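Local coordinates for glyoxalase-like domain protein (Staphylococcus aureus, PDB 3P8A), which is of uncharacterised function but belongs to the glyoxalase-like (VOC) family, whose members are built around paired beta modules that often line a binding pocket, at residues His27-Ile32 against Gly106-Cys111; Thr193-Ser198 against Lys244-Ile249; Tyr56-Lys61 against Glu71-Glu76. One frame throughout, in Å; residues are numbered along the deposited sequence.

In the fold
The three contacts are antiparallel strand pairings in two mixed sheets. Contact 1 joins strands 24-31 and 106-113 near the middle of the eight-stranded sheet, its centre about 5 Å from the centre of the chain. Contact 3, the hairpin 58-64/69-75, lies in that same sheet: strand 69-75 runs beside 24-31, the centres of contacts 1 and 3 are about 11 Å apart, and contact 3 is nested in the chain loop that contact 1 closes. Contact 2 follows later in sequence, in the seven-stranded sheet, and touches contact 1 through F107 and Y245, with centres about 10 Å apart. Contacts 2 and 3 do not touch. Contact 1 therefore lies between the other two, sharing a sheet with contact 3 and packing on the second sheet at contact 2.

Contact 1: residues His27-Ile32 against Gly106-Cys111; sequences HIIHYI and GFKNIC
I28 and F107 meet where strands 24-31 and 106-113 pair antiparallel inside the eight-stranded mixed sheet of this glyoxalase-like fold. The main chains carry the polar part. H27 and C111 exchange two hydrogen bonds, as do Y31 and G106. Between them I29 N donates almost straight to N109 O (2.9 Å, 174° at the hydrogen), whereas I29 O is met by K108 N at 2.7 Å; the buried N109 N has no partner. Glycine suits position 106, because any side chain there would strike the preceding carbonyl oxygen.

Apolar contacts join I28, H30 and F107 on one face. With CG1 anti to its backbone N (chi1 -176°), I28 reaches across and sets CD1 over the middle of the F107 ring, 3.7 Å from the centroid. The H30 imidazole lies oblique to that phenyl ring; having a nitrogen on each side, it can bond both Y268 OH and R264 O.

The aliphatic part of K108 runs past Y31, its CG 3.7 Å from Y31 CB, while its NZ forms a salt bridge with E101. On the face opposite I28 and F107, compact C111 fits against H27, placing CB over the imidazole face and SG 3.4 Å from H27 CE1.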
# COMPACT_ATOMS: atom_id res chain seq x y z
N HIS A 27 4.80 0.02 -0.11
CA HIS A 27 4.18 1.32 -0.08
C HIS A 27 2.73 1.25 0.37
O HIS A 27 2.16 0.16 0.43
CB HIS A 27 4.35 2.07 -1.44
CG HIS A 27 3.74 1.41 -2.63
ND1 HIS A 27 4.43 0.46 -3.36
CD2 HIS A 27 2.55 1.63 -3.23
CE1 HIS A 27 3.64 0.14 -4.37
NE2 HIS A 27 2.49 0.79 -4.31
N ILE A 28 2.17 2.40 0.77
CA ILE A 28 0.78 2.55 1.13
C ILE A 28 0.18 3.51 0.11
O ILE A 28 0.83 4.48 -0.27
CB ILE A 28 0.56 2.99 2.62
CG1 ILE A 28 -0.95 3.03 2.97
CG2 ILE A 28 1.28 4.31 3.00
CD1 ILE A 28 -1.25 2.91 4.47
N ILE A 29 -1.04 3.25 -0.33
CA ILE A 29 -1.72 4.09 -1.31
C ILE A 29 -2.72 4.96 -0.65
O ILE A 29 -3.63 4.47 0.03
CB ILE A 29 -2.37 3.26 -2.45
CG1 ILE A 29 -1.32 2.38 -3.15
CG2 ILE A 29 -3.09 4.16 -3.48
CD1 ILE A 29 -1.75 1.00 -3.25
N HIS A 30 -2.62 6.27 -0.92
CA HIS A 30 -3.55 7.27 -0.46
C HIS A 30 -4.21 7.96 -1.67
O HIS A 30 -3.53 8.67 -2.41
CB HIS A 30 -2.85 8.27 0.48
CG HIS A 30 -3.75 9.30 1.11
ND1 HIS A 30 -3.24 10.27 1.96
CD2 HIS A 30 -5.09 9.49 0.99
CE1 HIS A 30 -4.27 11.01 2.33
NE2 HIS A 30 -5.41 10.58 1.76
N TYR A 31 -5.55 7.75 -1.85
CA TYR A 31 -6.31 8.40 -2.91
C TYR A 31 -6.63 9.84 -2.49
O TYR A 31 -7.26 10.05 -1.47
CB TYR A 31 -7.57 7.61 -3.33
CG TYR A 31 -8.56 8.42 -4.16
CD1 TYR A 31 -9.88 8.57 -3.76
CD2 TYR A 31 -8.15 9.10 -5.31
CE1 TYR A 31 -10.78 9.34 -4.50
CE2 TYR A 31 -9.01 9.94 -6.00
CZ TYR A 31 -10.34 10.04 -5.61
OH TYR A 31 -11.20 10.83 -6.31
N ILE A 32 -6.14 10.83 -3.28
CA ILE A 32 -6.33 12.27 -3.05
C ILE A 32 -6.90 12.93 -4.29
O ILE A 32 -6.25 12.91 -5.33
CB ILE A 32 -5.01 12.96 -2.57
CG1 ILE A 32 -4.64 12.49 -1.15
CG2 ILE A 32 -5.13 14.51 -2.60
CD1 ILE A 32 -3.34 12.99 -0.60
N GLY A 106 -8.76 8.61 0.90
CA GLY A 106 -8.09 7.97 2.02
C GLY A 106 -7.18 6.85 1.60
O GLY A 106 -6.97 6.63 0.40
N PHE A 107 -6.61 6.15 2.59
CA PHE A 107 -5.75 5.01 2.33
C PHE A 107 -6.56 3.93 1.62
O PHE A 107 -7.69 3.62 2.04
CB PHE A 107 -5.13 4.48 3.62
CG PHE A 107 -4.09 5.38 4.25
CD1 PHE A 107 -3.09 5.95 3.48
CD2 PHE A 107 -4.05 5.56 5.63
CE1 PHE A 107 -2.10 6.73 4.06
CE2 PHE A 107 -3.04 6.32 6.22
CZ PHE A 107 -2.09 6.92 5.43
N LYS A 108 -6.04 3.43 0.50
CA LYS A 108 -6.73 2.42 -0.31
C LYS A 108 -6.22 1.00 -0.07
O LYS A 108 -7.03 0.05 -0.02
CB LYS A 108 -6.61 2.74 -1.81
CG LYS A 108 -7.29 4.05 -2.25
CD LYS A 108 -8.84 3.98 -2.26
CE LYS A 108 -9.47 4.73 -1.10
NZ LYS A 108 -10.93 4.35 -0.94
N ASN A 109 -4.89 0.84 0.04
CA ASN A 109 -4.26 -0.46 0.22
C ASN A 109 -2.81 -0.31 0.57
O ASN A 109 -2.26 0.80 0.61
CB ASN A 109 -4.38 -1.29 -1.09
CG ASN A 109 -4.53 -2.78 -0.86
OD1 ASN A 109 -4.20 -3.32 0.21
ND2 ASN A 109 -5.06 -3.46 -1.84
N ILE A 110 -2.16 -1.46 0.83
CA ILE A 110 -0.71 -1.55 1.05
C ILE A 110 -0.18 -2.53 0.02
O ILE A 110 -0.91 -3.41 -0.45
CB ILE A 110 -0.34 -1.93 2.51
CG1 ILE A 110 -1.01 -3.27 2.93
CG2 ILE A 110 -0.69 -0.77 3.47
CD1 ILE A 110 -0.38 -3.91 4.19
N CYS A 111 1.08 -2.40 -0.28
CA CYS A 111 1.74 -3.20 -1.28
C CYS A 111 2.98 -3.78 -0.64
O CYS A 111 3.73 -3.07 0.03
CB CYS A 111 2.09 -2.31 -2.48
SG CYS A 111 3.00 -3.15 -3.80

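Contact 2: residues Thr193-Ser198 against Lys244-Ile249; sequences TVIVKS and KYHSVI
H246 and S247 both turn their backbone N-H groups to I195 O, the signature of a classic beta bulge in this antiparallel pair. The two bonds share one acceptor: H246 N lies in the carbonyl plane at 2.9 Å from I195 O, and S247 N, longer at 3.2 Å, is tilted from it. The extra residue shifts the register by one, so I195 pairs with S247 but V196 with Y245. On either side of the bulge the ladder is regular. I195 N donates to S247 O (2.8 Å), I249 N to T193 O, and K197 and K244 exchange a pair of bonds; the return bond from T193 N to I249 O is weak.

Among side chains, the polar end of Y245 is satisfied outside the pair by K163 O, while the buried ND1 of H246 has no partner in the model. K197 is extended beyond CG, which lays its methylenes across the H246 imidazole: CD stands over one ring face, 3.9 Å from the centroid, and NZ ends 3.6 Å from H246 CE1. A long aliphatic chain with a charged tip suits this partly exposed position. Small S247 puts OG 3.4 Å from I195 CB, and beyond it I195 CD1 meets I249 CD1. On the opposite face V196 CG2 packs against Y245 CD1 (3.7 Å).

Strand 234-239 flanks 189-198 and strand 266-272 flanks 244-252, while V194, Y245 and V248 press on F107 and I110 of strand 106-113 in the other sheet.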
# COMPACT_ATOMS: atom_id res chain seq x y z
N THR A 193 4.00 1.22 11.97
CA THR A 193 2.77 0.45 12.04
C THR A 193 1.76 0.95 11.04
O THR A 193 1.67 2.15 10.78
CB THR A 193 2.18 0.54 13.47
OG1 THR A 193 3.17 0.18 14.42
CG2 THR A 193 0.95 -0.36 13.68
N VAL A 194 0.97 0.03 10.54
CA VAL A 194 -0.16 0.27 9.67
C VAL A 194 -1.36 -0.26 10.43
O VAL A 194 -1.36 -1.43 10.88
CB VAL A 194 -0.01 -0.36 8.25
CG1 VAL A 194 -1.31 -0.21 7.44
CG2 VAL A 194 1.12 0.31 7.50
N ILE A 195 -2.32 0.64 10.68
CA ILE A 195 -3.52 0.30 11.40
C ILE A 195 -4.69 0.14 10.43
O ILE A 195 -5.00 1.04 9.63
CB ILE A 195 -3.83 1.26 12.59
CG1 ILE A 195 -2.66 1.27 13.60
CG2 ILE A 195 -5.12 0.79 13.30
CD1 ILE A 195 -2.91 2.15 14.90
N VAL A 196 -5.34 -1.03 10.53
CA VAL A 196 -6.47 -1.43 9.73
C VAL A 196 -7.65 -1.63 10.67
O VAL A 196 -7.52 -2.28 11.72
CB VAL A 196 -6.14 -2.74 8.94
CG1 VAL A 196 -7.35 -3.26 8.18
CG2 VAL A 196 -4.96 -2.55 7.98
N LYS A 197 -8.81 -1.02 10.32
CA LYS A 197 -10.03 -1.20 11.07
C LYS A 197 -10.82 -2.25 10.31
O LYS A 197 -10.91 -2.15 9.08
CB LYS A 197 -10.79 0.14 11.23
CG LYS A 197 -10.41 0.81 12.55
CD LYS A 197 -10.96 2.18 12.75
CE LYS A 197 -10.70 2.63 14.18
NZ LYS A 197 -11.29 3.95 14.49
N SER A 198 -11.33 -3.29 10.99
CA SER A 198 -12.09 -4.32 10.29
C SER A 198 -13.39 -4.68 11.00
O SER A 198 -13.38 -4.89 12.22
CB SER A 198 -11.26 -5.57 10.09
OG SER A 198 -12.04 -6.56 9.44
N LYS A 244 -11.53 -0.50 6.92
CA LYS A 244 -10.61 0.32 6.11
C LYS A 244 -9.18 0.40 6.63
O LYS A 244 -8.93 0.23 7.83
CB LYS A 244 -11.19 1.76 5.92
CG LYS A 244 -11.34 2.57 7.21
CD LYS A 244 -11.78 3.98 6.86
CE LYS A 244 -11.61 4.95 7.98
NZ LYS A 244 -12.14 6.29 7.61
N TYR A 245 -8.25 0.75 5.72
CA TYR A 245 -6.86 1.10 6.02
C TYR A 245 -7.03 2.48 6.66
O TYR A 245 -7.53 3.41 6.01
CB TYR A 245 -6.04 1.15 4.72
CG TYR A 245 -5.76 -0.23 4.19
CD1 TYR A 245 -4.69 -0.99 4.69
CD2 TYR A 245 -6.58 -0.81 3.23
CE1 TYR A 245 -4.46 -2.28 4.24
CE2 TYR A 245 -6.38 -2.13 2.80
CZ TYR A 245 -5.31 -2.85 3.30
OH TYR A 245 -5.08 -4.13 2.88
N HIS A 246 -6.78 2.56 7.96
CA HIS A 246 -7.08 3.70 8.80
C HIS A 246 -5.98 4.70 9.05
O HIS A 246 -6.19 5.90 8.89
CB HIS A 246 -7.67 3.16 10.11
CG HIS A 246 -8.00 4.21 11.13
ND1 HIS A 246 -9.20 4.91 11.08
CD2 HIS A 246 -7.32 4.56 12.26
CE1 HIS A 246 -9.21 5.67 12.17
NE2 HIS A 246 -8.10 5.51 12.90
N SER A 247 -4.83 4.24 9.49
CA SER A 247 -3.74 5.13 9.85
C SER A 247 -2.38 4.48 9.72
O SER A 247 -2.27 3.26 9.64
CB SER A 247 -3.94 5.65 11.28
OG SER A 247 -3.65 4.68 12.27
N VAL A 248 -1.37 5.32 9.68
CA VAL A 248 0.03 4.89 9.59
C VAL A 248 0.78 5.60 10.73
O VAL A 248 0.51 6.78 11.02
CB VAL A 248 0.64 5.10 8.16
CG1 VAL A 248 0.85 6.58 7.82
CG2 VAL A 248 1.93 4.31 7.97
N ILE A 249 1.65 4.86 11.44
CA ILE A 249 2.44 5.40 12.55
C ILE A 249 3.85 5.52 12.04
O ILE A 249 4.43 4.54 11.59
CB ILE A 249 2.35 4.59 13.87
CG1 ILE A 249 0.87 4.41 14.31
CG2 ILE A 249 3.19 5.26 14.99
CD1 ILE A 249 0.67 3.47 15.50

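Contact 3: residues Tyr56-Lys61 against Glu71-Glu76; sequences YGTFNK and ELLDVE. With GOL (glycerol), chain C.
F59 with D74 and K61 with L72 form the hydrogen-bonded pairs of this beta hairpin, alternating with the non-hydrogen-bonded pairs T58-V75 and N60-L73, as the strands run antiparallel at 152°. F59 N and D74 N each donate to the other's carbonyl at 2.9 Å, and beyond the regular ladder E76 N closes on G57 O (2.8 Å). G57 has a positive phi, a conformation in which a side chain would collide with the preceding carbonyl oxygen, so glycine fits there.

The chief polar contact lies at the far end. N60 ND2 bonds E71 OE2 at 2.7 Å, approaching on the anti side of the carboxylate and nearly within its own amide plane, with amide and carboxylate turned 63° apart. N60 OD1 accepts from G51 N, so both ends of the amide are held and its rotation is fixed; asparagine suits the place because its short side chain offers donor and acceptor together. Glycerol O3 bonds the same E71 OE2, also at 2.7 Å, whereas glycerol O2 bonds N60 ND2 only weakly. H53, Y69 and R139 also hydrogen-bond the glycerol, consistent with a small polar pocket, although the glycerol itself probably came from the crystallisation liquor.

Chi1 of 61° swings the F59 ring across the hairpin, and D74 CB lies over one of its faces, 4.1 Å from the centroid. The D74 carboxylate is anchored elsewhere, OD2 accepting from L35 N. On the opposite face of the sheet, L73 CD1 packs against T58 CB (3.8 Å), and T58 OG1 is hydrogen-bonded to H53 ND1. K61, long enough to leave the hairpin, sends NZ to the carbonyl oxygens of L35 and F38.

Strand 48-53 lies along the outer side of 58-64, strand 24-31 runs beside 69-75, and helix 78-84 touches V75 through L81.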
# COMPACT_ATOMS: atom_id res chain seq x y z
N TYR A 56 -4.66 2.61 -16.64
CA TYR A 56 -5.75 3.03 -15.76
C TYR A 56 -6.19 4.47 -15.81
O TYR A 56 -7.32 4.75 -15.42
CB TYR A 56 -5.43 2.63 -14.32
CG TYR A 56 -5.13 1.15 -14.14
CD1 TYR A 56 -6.13 0.20 -14.25
CD2 TYR A 56 -3.84 0.72 -13.86
CE1 TYR A 56 -5.86 -1.16 -14.10
CE2 TYR A 56 -3.55 -0.64 -13.73
CZ TYR A 56 -4.57 -1.57 -13.82
OH TYR A 56 -4.28 -2.90 -13.65
N GLY A 57 -5.33 5.37 -16.28
CA GLY A 57 -5.66 6.79 -16.36
C GLY A 57 -5.41 7.54 -15.06
O GLY A 57 -5.99 8.62 -14.85
N THR A 58 -4.55 6.97 -14.19
CA THR A 58 -4.19 7.52 -12.87
C THR A 58 -2.77 8.08 -12.91
O THR A 58 -2.00 7.73 -13.81
CB THR A 58 -4.31 6.45 -11.77
OG1 THR A 58 -3.60 5.26 -12.13
CG2 THR A 58 -5.75 6.12 -11.41
N PHE A 59 -2.44 8.94 -11.93
CA PHE A 59 -1.10 9.52 -11.74
C PHE A 59 -0.80 9.61 -10.26
O PHE A 59 -1.72 9.63 -9.44
CB PHE A 59 -0.96 10.91 -12.40
CG PHE A 59 -1.89 11.98 -11.89
CD1 PHE A 59 -3.22 12.03 -12.31
CD2 PHE A 59 -1.43 12.97 -11.03
CE1 PHE A 59 -4.08 13.03 -11.84
CE2 PHE A 59 -2.30 13.97 -10.56
CZ PHE A 59 -3.61 14.00 -10.97
N ASN A 60 0.47 9.73 -9.92
CA ASN A 60 0.86 9.75 -8.52
C ASN A 60 1.90 10.80 -8.13
O ASN A 60 2.46 11.48 -8.99
CB ASN A 60 1.29 8.31 -8.08
CG ASN A 60 2.45 7.69 -8.86
OD1 ASN A 60 3.11 8.34 -9.67
ND2 ASN A 60 2.73 6.43 -8.62
N LYS A 61 2.13 10.95 -6.83
CA LYS A 61 3.13 11.80 -6.20
C LYS A 61 3.64 10.92 -5.11
O LYS A 61 2.87 10.17 -4.52
CB LYS A 61 2.55 13.08 -5.60
CG LYS A 61 2.34 14.21 -6.58
CD LYS A 61 2.07 15.48 -5.79
CE LYS A 61 1.70 16.65 -6.67
NZ LYS A 61 1.21 17.78 -5.84
N GLU A 71 2.44 6.42 -1.59
CA GLU A 71 1.99 6.70 -2.93
C GLU A 71 0.70 7.48 -2.84
O GLU A 71 -0.31 6.96 -2.37
CB GLU A 71 1.83 5.43 -3.77
CG GLU A 71 1.54 5.75 -5.24
CD GLU A 71 1.06 4.60 -6.10
OE1 GLU A 71 0.64 3.57 -5.54
OE2 GLU A 71 1.05 4.76 -7.34
N LEU A 72 0.73 8.74 -3.26
CA LEU A 72 -0.48 9.56 -3.32
C LEU A 72 -0.98 9.36 -4.72
O LEU A 72 -0.21 9.47 -5.65
CB LEU A 72 -0.20 11.04 -3.05
CG LEU A 72 0.52 11.41 -1.77
CD1 LEU A 72 0.41 12.85 -1.57
CD2 LEU A 72 -0.03 10.65 -0.53
N LEU A 73 -2.23 8.98 -4.88
CA LEU A 73 -2.78 8.60 -6.17
C LEU A 73 -4.01 9.37 -6.52
O LEU A 73 -4.85 9.62 -5.66
CB LEU A 73 -3.05 7.05 -6.14
CG LEU A 73 -3.49 6.33 -7.46
CD1 LEU A 73 -2.33 6.26 -8.49
CD2 LEU A 73 -4.02 4.94 -7.17
N ASP A 74 -4.14 9.77 -7.82
CA ASP A 74 -5.33 10.45 -8.32
C ASP A 74 -5.66 9.96 -9.74
O ASP A 74 -4.85 9.30 -10.36
CB ASP A 74 -5.15 11.97 -8.28
CG ASP A 74 -6.41 12.85 -8.43
OD1 ASP A 74 -7.55 12.29 -8.38
OD2 ASP A 74 -6.26 14.08 -8.48
N VAL A 75 -6.85 10.28 -10.23
CA VAL A 75 -7.31 9.89 -11.55
C VAL A 75 -7.38 11.10 -12.48
O VAL A 75 -8.02 12.11 -12.15
CB VAL A 75 -8.61 9.04 -11.51
CG1 VAL A 75 -9.61 9.55 -10.48
CG2 VAL A 75 -9.25 8.88 -12.89
N GLU A 76 -6.68 11.01 -13.62
CA GLU A 76 -6.66 12.01 -14.67
C GLU A 76 -7.73 11.69 -15.72
O GLU A 76 -8.46 12.59 -16.16
CB GLU A 76 -5.25 12.11 -15.29
CG GLU A 76 -5.16 12.76 -16.68
CD GLU A 76 -5.73 14.16 -16.85
OE1 GLU A 76 -5.74 14.94 -15.87
OE2 GLU A 76 -6.18 14.47 -17.98
C1 GOL C . 4.32 3.98 -7.51
O1 GOL C . 5.67 3.94 -7.63
C2 GOL C . 3.87 3.07 -8.58
O2 GOL C . 3.46 3.92 -9.63
C3 GOL C . 2.77 2.17 -8.00
O3 GOL C . 1.47 2.38 -8.60